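Long-range contact in antigen TpF1 (Treponema pallidum, PDB 2FJC), which is a Dps-family mini-ferritin that binds ferric iron and may also play a structural role in the outer membrane: residues A13-L18 and E67-L72. Numbering follows the deposited sequence.
With FE (Fe (III) ion), chain R.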
loop_
_atom_site.group_PDB
_atom_site.type_symbol
_atom_site.label_atom_id
_atom_site.label_comp_id
_atom_site.label_asym_id
_atom_site.label_seq_id
_atom_site.Cartn_x
_atom_site.Cartn_y
_atom_site.Cartn_z
ATOM N N ALA B 13 -21.431 -38.519 -8.949
ATOM C CA ALA B 13 -21.222 -38.087 -10.324
ATOM C C ALA B 13 -20.433 -36.773 -10.354
ATOM O O ALA B 13 -19.540 -36.590 -11.181
ATOM C CB ALA B 13 -22.549 -37.911 -11.027
ATOM N N ILE B 14 -20.767 -35.861 -9.448
ATOM C CA ILE B 14 -20.072 -34.587 -9.368
ATOM C C ILE B 14 -18.609 -34.801 -8.974
ATOM O O ILE B 14 -17.714 -34.196 -9.567
ATOM C CB ILE B 14 -20.764 -33.648 -8.360
ATOM C CG1 ILE B 14 -22.075 -33.140 -8.958
ATOM C CG2 ILE B 14 -19.867 -32.484 -8.015
ATOM C CD1 ILE B 14 -22.967 -32.411 -7.984
ATOM N N CYS B 15 -18.363 -35.662 -7.988
ATOM C CA CYS B 15 -16.998 -35.942 -7.556
ATOM C C CYS B 15 -16.167 -36.522 -8.689
ATOM O O CYS B 15 -14.984 -36.220 -8.819
ATOM C CB CYS B 15 -16.984 -36.928 -6.390
ATOM S SG CYS B 15 -17.486 -36.204 -4.837
ATOM N N GLU B 16 -16.789 -37.363 -9.508
ATOM C CA GLU B 16 -16.080 -37.974 -10.625
ATOM C C GLU B 16 -15.660 -36.876 -11.609
ATOM O O GLU B 16 -14.560 -36.894 -12.144
ATOM C CB GLU B 16 -16.968 -39.011 -11.319
ATOM C CG GLU B 16 -16.184 -40.110 -12.036
ATOM C CD GLU B 16 -15.027 -40.658 -11.188
ATOM O OE1 GLU B 16 -15.265 -41.028 -10.017
ATOM O OE2 GLU B 16 -13.877 -40.715 -11.692
ATOM N N GLN B 17 -16.549 -35.920 -11.839
ATOM C CA GLN B 17 -16.264 -34.806 -12.730
ATOM C C GLN B 17 -15.134 -33.971 -12.140
ATOM O O GLN B 17 -14.166 -33.634 -12.831
ATOM C CB GLN B 17 -17.512 -33.938 -12.897
ATOM C CG GLN B 17 -18.532 -34.478 -13.894
ATOM C CD GLN B 17 -18.009 -34.426 -15.320
ATOM O OE1 GLN B 17 -17.918 -33.351 -15.930
ATOM N NE2 GLN B 17 -17.638 -35.588 -15.855
ATOM N N LEU B 18 -15.260 -33.643 -10.854
ATOM C CA LEU B 18 -14.252 -32.853 -10.154
ATOM C C LEU B 18 -12.868 -33.504 -10.238
ATOM O O LEU B 18 -11.877 -32.829 -10.503
ATOM C CB LEU B 18 -14.671 -32.658 -8.698
ATOM C CG LEU B 18 -15.389 -31.347 -8.362
ATOM C CD1 LEU B 18 -16.283 -30.880 -9.500
ATOM C CD2 LEU B 18 -16.176 -31.542 -7.091
ATOM N N GLU B 67 -10.114 -28.846 -3.444
ATOM C CA GLU B 67 -10.608 -28.644 -2.095
ATOM C C GLU B 67 -12.105 -28.866 -1.994
ATOM O O GLU B 67 -12.601 -29.283 -0.948
ATOM C CB GLU B 67 -10.266 -27.244 -1.609
ATOM C CG GLU B 67 -9.236 -27.255 -0.505
ATOM C CD GLU B 67 -8.090 -26.304 -0.773
ATOM O OE1 GLU B 67 -8.356 -25.122 -1.087
ATOM O OE2 GLU B 67 -6.928 -26.743 -0.664
ATOM N N ARG B 68 -12.826 -28.574 -3.070
ATOM C CA ARG B 68 -14.261 -28.780 -3.059
ATOM C C ARG B 68 -14.493 -30.283 -2.991
ATOM O O ARG B 68 -15.382 -30.768 -2.291
ATOM C CB ARG B 68 -14.898 -28.202 -4.322
ATOM C CG ARG B 68 -16.407 -28.405 -4.394
ATOM C CD ARG B 68 -17.069 -27.989 -3.093
ATOM N NE ARG B 68 -18.513 -28.217 -3.109
ATOM C CZ ARG B 68 -19.271 -28.206 -2.018
ATOM N NH1 ARG B 68 -18.717 -27.980 -0.832
ATOM N NH2 ARG B 68 -20.574 -28.435 -2.109
ATOM N N LEU B 69 -13.665 -31.011 -3.723
ATOM C CA LEU B 69 -13.729 -32.455 -3.757
ATOM C C LEU B 69 -13.516 -32.989 -2.336
ATOM O O LEU B 69 -14.210 -33.902 -1.886
ATOM C CB LEU B 69 -12.644 -32.966 -4.693
ATOM C CG LEU B 69 -12.661 -34.398 -5.195
ATOM C CD1 LEU B 69 -14.015 -34.750 -5.770
ATOM C CD2 LEU B 69 -11.581 -34.524 -6.264
ATOM N N LEU B 70 -12.556 -32.410 -1.629
ATOM C CA LEU B 70 -12.276 -32.829 -0.262
ATOM C C LEU B 70 -13.491 -32.572 0.626
ATOM O O LEU B 70 -13.852 -33.398 1.460
ATOM C CB LEU B 70 -11.067 -32.066 0.293
ATOM C CG LEU B 70 -9.741 -32.355 -0.406
ATOM C CD1 LEU B 70 -8.646 -31.446 0.122
ATOM C CD2 LEU B 70 -9.393 -33.817 -0.187
ATOM N N GLN B 71 -14.117 -31.417 0.438
ATOM C CA GLN B 71 -15.287 -31.054 1.208
ATOM C C GLN B 71 -16.427 -32.024 0.974
ATOM O O GLN B 71 -17.197 -32.306 1.888
ATOM C CB GLN B 71 -15.740 -29.643 0.841
ATOM C CG GLN B 71 -14.747 -28.590 1.215
ATOM C CD GLN B 71 -15.025 -27.288 0.542
ATOM O OE1 GLN B 71 -14.125 -26.473 0.375
ATOM N NE2 GLN B 71 -16.272 -27.073 0.148
ATOM N N LEU B 72 -16.532 -32.535 -0.249
ATOM C CA LEU B 72 -17.597 -33.463 -0.587
ATOM C C LEU B 72 -17.327 -34.856 -0.049
ATOM O O LEU B 72 -18.071 -35.791 -0.335
ATOM C CB LEU B 72 -17.805 -33.508 -2.100
ATOM C CG LEU B 72 -18.444 -32.245 -2.691
ATOM C CD1 LEU B 72 -18.547 -32.352 -4.209
ATOM C CD2 LEU B 72 -19.815 -32.047 -2.081
HETATM FE FE FE R . -5.233 -24.987 -0.824
#
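Leu69 pushes one methyl between Cys15 and Leu18, joining the first two antiparallel helices, 8-38 and 44-71, of the ferritin-like four-helix bundle. The local axes run at 154° and approach to 9.9 Å, a separation that branched aliphatic side chains can bridge. Leu69 holds CG anti to its backbone N (chi1 -165°), and from that branch point CD1 lies 3.7 Å from Cys15 CB. The same methyl lies 3.7 Å from Leu18 CB, the two leucines sliding past each other in opposite directions, and it rests against the carbonyl oxygen of Cys15. The short side chain of Cys15 lets Leu69 come this close to the helix backbone, while its sulfur still reaches Leu72 CB at 3.9 Å.

Leu72, the first residue to leave helical geometry at the end of helix 44-71, extends this patch. Its CD1 is 3.8 Å from Leu18 CD2 and 4.0 Å from Ile14 CG2; it crosses both side chains at about a right angle. Leucine's forked end suits this place, since CD1 faces helix 8-38 while CD2 lies over one face of the Arg68 guanidinium, toward its rim.

Arg68 suits the border of the cluster because its long chain is apolar near the backbone and polar at the end: its aliphatic CG lies 4.1 Å from Leu18 CD2, and its guanidinium is held by NE hydrogen-bonded to Thr132 OG1 and by NH2 in a salt bridge with Asp129. Thr132 also touches Ile14 and Leu72, tying helix 130-154 to the same apolar cluster, and Thr120 of helix 99-127 packs on Leu18. Glu67 points elsewhere, to an iron site shared between subunits, completed by Asp63 of the same chain and His36 of a neighbouring subunit; there its OE2 binds the ferric ion at 2.4 Å.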